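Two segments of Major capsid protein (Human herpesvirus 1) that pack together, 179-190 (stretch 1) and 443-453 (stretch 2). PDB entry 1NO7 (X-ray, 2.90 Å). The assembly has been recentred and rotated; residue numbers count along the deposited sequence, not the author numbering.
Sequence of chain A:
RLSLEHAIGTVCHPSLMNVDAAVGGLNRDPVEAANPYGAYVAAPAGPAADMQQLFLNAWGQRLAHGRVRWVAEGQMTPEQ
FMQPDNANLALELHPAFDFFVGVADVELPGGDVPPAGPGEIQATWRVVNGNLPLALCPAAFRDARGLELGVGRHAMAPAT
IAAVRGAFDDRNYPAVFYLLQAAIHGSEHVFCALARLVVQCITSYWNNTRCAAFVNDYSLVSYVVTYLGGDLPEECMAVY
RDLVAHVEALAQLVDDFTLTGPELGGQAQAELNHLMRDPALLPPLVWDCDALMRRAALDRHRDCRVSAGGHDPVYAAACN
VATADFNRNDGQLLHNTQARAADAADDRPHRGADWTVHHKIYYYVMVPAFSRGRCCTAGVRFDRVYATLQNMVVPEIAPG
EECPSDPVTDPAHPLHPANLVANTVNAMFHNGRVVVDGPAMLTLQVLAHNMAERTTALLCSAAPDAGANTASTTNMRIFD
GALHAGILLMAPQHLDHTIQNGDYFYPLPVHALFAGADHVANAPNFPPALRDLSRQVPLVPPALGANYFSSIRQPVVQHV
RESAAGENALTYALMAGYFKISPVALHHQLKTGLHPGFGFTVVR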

# COMPACT_ATOMS: atom_id res chain seq x y z
N LEU A 179 1.94 15.13 -1.15
CA LEU A 179 2.89 15.76 -0.21
C LEU A 179 2.20 15.93 1.14
O LEU A 179 2.82 15.65 2.19
CB LEU A 179 3.39 17.11 -0.73
CG LEU A 179 3.94 17.15 -2.15
CD1 LEU A 179 2.75 17.02 -3.12
CD2 LEU A 179 4.71 18.45 -2.42
N LEU A 180 0.95 16.38 1.13
CA LEU A 180 0.21 16.55 2.37
C LEU A 180 0.17 15.21 3.10
O LEU A 180 0.58 15.11 4.27
CB LEU A 180 -1.22 17.02 2.11
CG LEU A 180 -1.40 18.53 2.04
CD1 LEU A 180 -2.93 18.89 2.07
CD2 LEU A 180 -0.65 19.15 3.23
N GLN A 181 -0.33 14.18 2.40
CA GLN A 181 -0.42 12.82 2.93
C GLN A 181 0.96 12.40 3.45
O GLN A 181 1.09 11.83 4.53
CB GLN A 181 -0.88 11.85 1.84
CG GLN A 181 -0.59 10.39 2.15
CD GLN A 181 -0.73 9.48 0.93
OE1 GLN A 181 -0.21 9.79 -0.16
NE2 GLN A 181 -1.40 8.34 1.10
N ALA A 182 1.98 12.68 2.66
CA ALA A 182 3.34 12.35 3.06
C ALA A 182 3.63 13.00 4.42
O ALA A 182 4.08 12.32 5.35
CB ALA A 182 4.33 12.85 2.00
N ALA A 183 3.37 14.31 4.52
CA ALA A 183 3.59 15.09 5.75
C ALA A 183 2.72 14.54 6.88
O ALA A 183 3.17 14.38 8.01
CB ALA A 183 3.26 16.55 5.51
N ILE A 184 1.46 14.24 6.55
CA ILE A 184 0.47 13.69 7.52
C ILE A 184 0.61 12.23 7.58
O ILE A 184 -0.31 11.46 7.33
CB ILE A 184 -1.00 13.85 7.16
CG1 ILE A 184 -1.27 15.19 6.48
CG2 ILE A 184 -1.88 13.67 8.39
CD1 ILE A 184 -2.47 15.17 5.55
N HIS A 185 1.87 11.80 7.77
CA HIS A 185 2.33 10.39 7.75
C HIS A 185 1.60 9.36 8.59
O HIS A 185 2.20 8.70 9.42
CB HIS A 185 3.81 10.34 8.14
CG HIS A 185 4.03 10.91 9.56
ND1 HIS A 185 3.47 12.10 9.98
CD2 HIS A 185 4.75 10.45 10.61
CE1 HIS A 185 3.84 12.35 11.22
NE2 HIS A 185 4.61 11.36 11.63
N GLY A 186 0.28 9.21 8.41
CA GLY A 186 -0.45 8.25 9.21
C GLY A 186 -0.71 8.81 10.61
O GLY A 186 -1.56 8.30 11.32
N SER A 187 0.02 9.86 11.01
CA SER A 187 -0.20 10.47 12.33
C SER A 187 -1.60 11.03 12.53
O SER A 187 -2.07 11.88 11.76
CB SER A 187 0.83 11.58 12.58
OG SER A 187 0.68 12.11 13.89
N GLU A 188 -2.29 10.51 13.54
CA GLU A 188 -3.64 10.95 13.87
C GLU A 188 -3.51 12.34 14.48
O GLU A 188 -4.25 13.28 14.14
CB GLU A 188 -4.26 9.98 14.88
CG GLU A 188 -5.73 10.20 15.14
CD GLU A 188 -6.37 8.99 15.81
OE1 GLU A 188 -6.17 7.88 15.29
OE2 GLU A 188 -7.05 9.16 16.84
N HIS A 189 -2.53 12.47 15.38
CA HIS A 189 -2.22 13.72 16.06
C HIS A 189 -2.11 14.82 15.01
O HIS A 189 -2.79 15.85 15.09
CB HIS A 189 -0.88 13.55 16.81
CG HIS A 189 -0.37 14.79 17.48
ND1 HIS A 189 -1.12 15.53 18.37
CD2 HIS A 189 0.86 15.37 17.45
CE1 HIS A 189 -0.38 16.51 18.85
NE2 HIS A 189 0.82 16.44 18.31
N VAL A 190 -1.27 14.58 14.00
CA VAL A 190 -1.09 15.57 12.95
C VAL A 190 -2.31 15.70 12.07
O VAL A 190 -2.62 16.78 11.60
CB VAL A 190 0.10 15.24 12.05
CG1 VAL A 190 0.19 16.29 10.94
CG2 VAL A 190 1.39 15.20 12.90
N THR A 443 -1.04 26.22 9.22
CA THR A 443 -1.02 25.08 10.15
C THR A 443 0.18 24.17 9.89
O THR A 443 0.60 23.41 10.77
CB THR A 443 -2.31 24.25 10.08
OG1 THR A 443 -2.75 24.20 8.72
CG2 THR A 443 -3.41 24.87 10.95
N LEU A 444 0.73 24.26 8.68
CA LEU A 444 1.89 23.45 8.32
C LEU A 444 3.07 23.72 9.24
O LEU A 444 4.13 23.12 9.10
CB LEU A 444 2.31 23.71 6.87
CG LEU A 444 1.39 23.22 5.74
CD1 LEU A 444 2.07 23.48 4.40
CD2 LEU A 444 1.07 21.72 5.90
N GLN A 445 2.90 24.64 10.19
CA GLN A 445 4.00 24.91 11.10
C GLN A 445 4.20 23.68 11.98
O GLN A 445 5.29 23.43 12.50
CB GLN A 445 3.71 26.16 11.96
CG GLN A 445 3.42 27.44 11.16
CD GLN A 445 3.53 28.71 12.00
OE1 GLN A 445 4.63 29.20 12.27
NE2 GLN A 445 2.38 29.25 12.42
N VAL A 446 3.13 22.89 12.13
CA VAL A 446 3.18 21.70 12.97
C VAL A 446 4.26 20.69 12.56
O VAL A 446 4.98 20.15 13.42
CB VAL A 446 1.83 20.96 12.97
CG1 VAL A 446 1.86 19.88 14.03
CG2 VAL A 446 0.69 21.93 13.25
N LEU A 447 4.36 20.43 11.26
CA LEU A 447 5.31 19.46 10.71
C LEU A 447 6.69 19.46 11.34
O LEU A 447 7.32 18.40 11.44
CB LEU A 447 5.47 19.65 9.20
CG LEU A 447 4.16 19.79 8.41
CD1 LEU A 447 4.43 19.52 6.94
CD2 LEU A 447 3.09 18.84 8.95
N ALA A 448 7.16 20.62 11.76
CA ALA A 448 8.47 20.68 12.39
C ALA A 448 8.43 19.90 13.71
O ALA A 448 9.43 19.29 14.12
CB ALA A 448 8.88 22.12 12.63
N HIS A 449 7.27 19.89 14.36
CA HIS A 449 7.11 19.20 15.63
C HIS A 449 6.96 17.68 15.55
O HIS A 449 7.56 16.95 16.35
CB HIS A 449 5.91 19.77 16.39
CG HIS A 449 6.10 21.17 16.87
ND1 HIS A 449 7.20 21.56 17.61
CD2 HIS A 449 5.33 22.28 16.74
CE1 HIS A 449 7.10 22.84 17.91
NE2 HIS A 449 5.98 23.30 17.40
N ASN A 450 6.17 17.21 14.60
CA ASN A 450 5.93 15.78 14.45
C ASN A 450 6.16 15.33 13.01
O ASN A 450 5.26 15.44 12.16
CB ASN A 450 4.50 15.47 14.87
CG ASN A 450 4.30 14.03 15.20
OD1 ASN A 450 4.79 13.15 14.49
ND2 ASN A 450 3.58 13.76 16.28
N MET A 451 7.35 14.82 12.74
CA MET A 451 7.66 14.38 11.38
C MET A 451 8.29 12.99 11.22
O MET A 451 8.82 12.40 12.18
CB MET A 451 8.55 15.43 10.67
CG MET A 451 9.62 16.13 11.53
SD MET A 451 10.86 17.09 10.54
CE MET A 451 9.87 18.57 10.03
N ALA A 452 8.20 12.47 9.99
CA ALA A 452 8.75 11.17 9.62
C ALA A 452 9.95 11.45 8.71
O ALA A 452 9.85 12.24 7.77
CB ALA A 452 7.70 10.36 8.88
N GLU A 453 11.08 10.79 8.96
CA GLU A 453 12.28 11.02 8.16
C GLU A 453 12.46 10.18 6.89
O GLU A 453 12.44 10.72 5.77
CB GLU A 453 13.51 10.86 9.06
CG GLU A 453 13.59 9.52 9.77
CD GLU A 453 14.54 9.54 10.96
OE1 GLU A 453 15.70 9.98 10.79
OE2 GLU A 453 14.12 9.12 12.06

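Asn450, His185 and Leu447 have the largest areas covered across this contact, which buries 435 Å² in total. The two stretches lie far apart in the chain sequence.

Asn450 follows a run of residues with helical backbone angles, and its CA-to-CB bond points toward stretch 1. Its side chain meets several residues there. The ND2 atom of Asn450 lies 3.4 Å from CD2 of His189, at the edge of that imidazole ring. The CB atom of Asn450 packs against CG2 of Val190 at 3.7 Å. On the amide, OD1 of Asn450 comes within 3.4 Å of NE2 of His185, near the plane of the ring. Whether this pair is bonded is left open by the geometry; OD1 also has a hydrogen-bond partner elsewhere in the structure.

His185 sits in the turn between two helices. Its ring is tied back to its own stretch: ND1 of His185 donates to the backbone O of Ala183 at 3.0 Å. The same oxygen accepts from the backbone N of His185 at 2.9 Å. With ND1 so engaged, NE2 is left on the side of Asn450. Ala452 N lies over one face of the ring, and Ala452 CB is 3.4 Å from His185 CD2.

Leu447 supplies apolar packing. Its CA-to-CB bond runs sideways, but the end of the side chain comes nearer to stretch 1. CD1 of Leu447 touches CB of Ala183 at 3.5 Å, while its CD2 is 4.3 Å from CG1 of Val190. Leu180 CD2 and Leu444 CD2, 4.1 Å apart, add another apolar contact.

Val190 thus meets both Leu447 and Asn450. Its backbone N donates to OG of Ser187 at 3.1 Å, a nearly straight bond that caps the second helix.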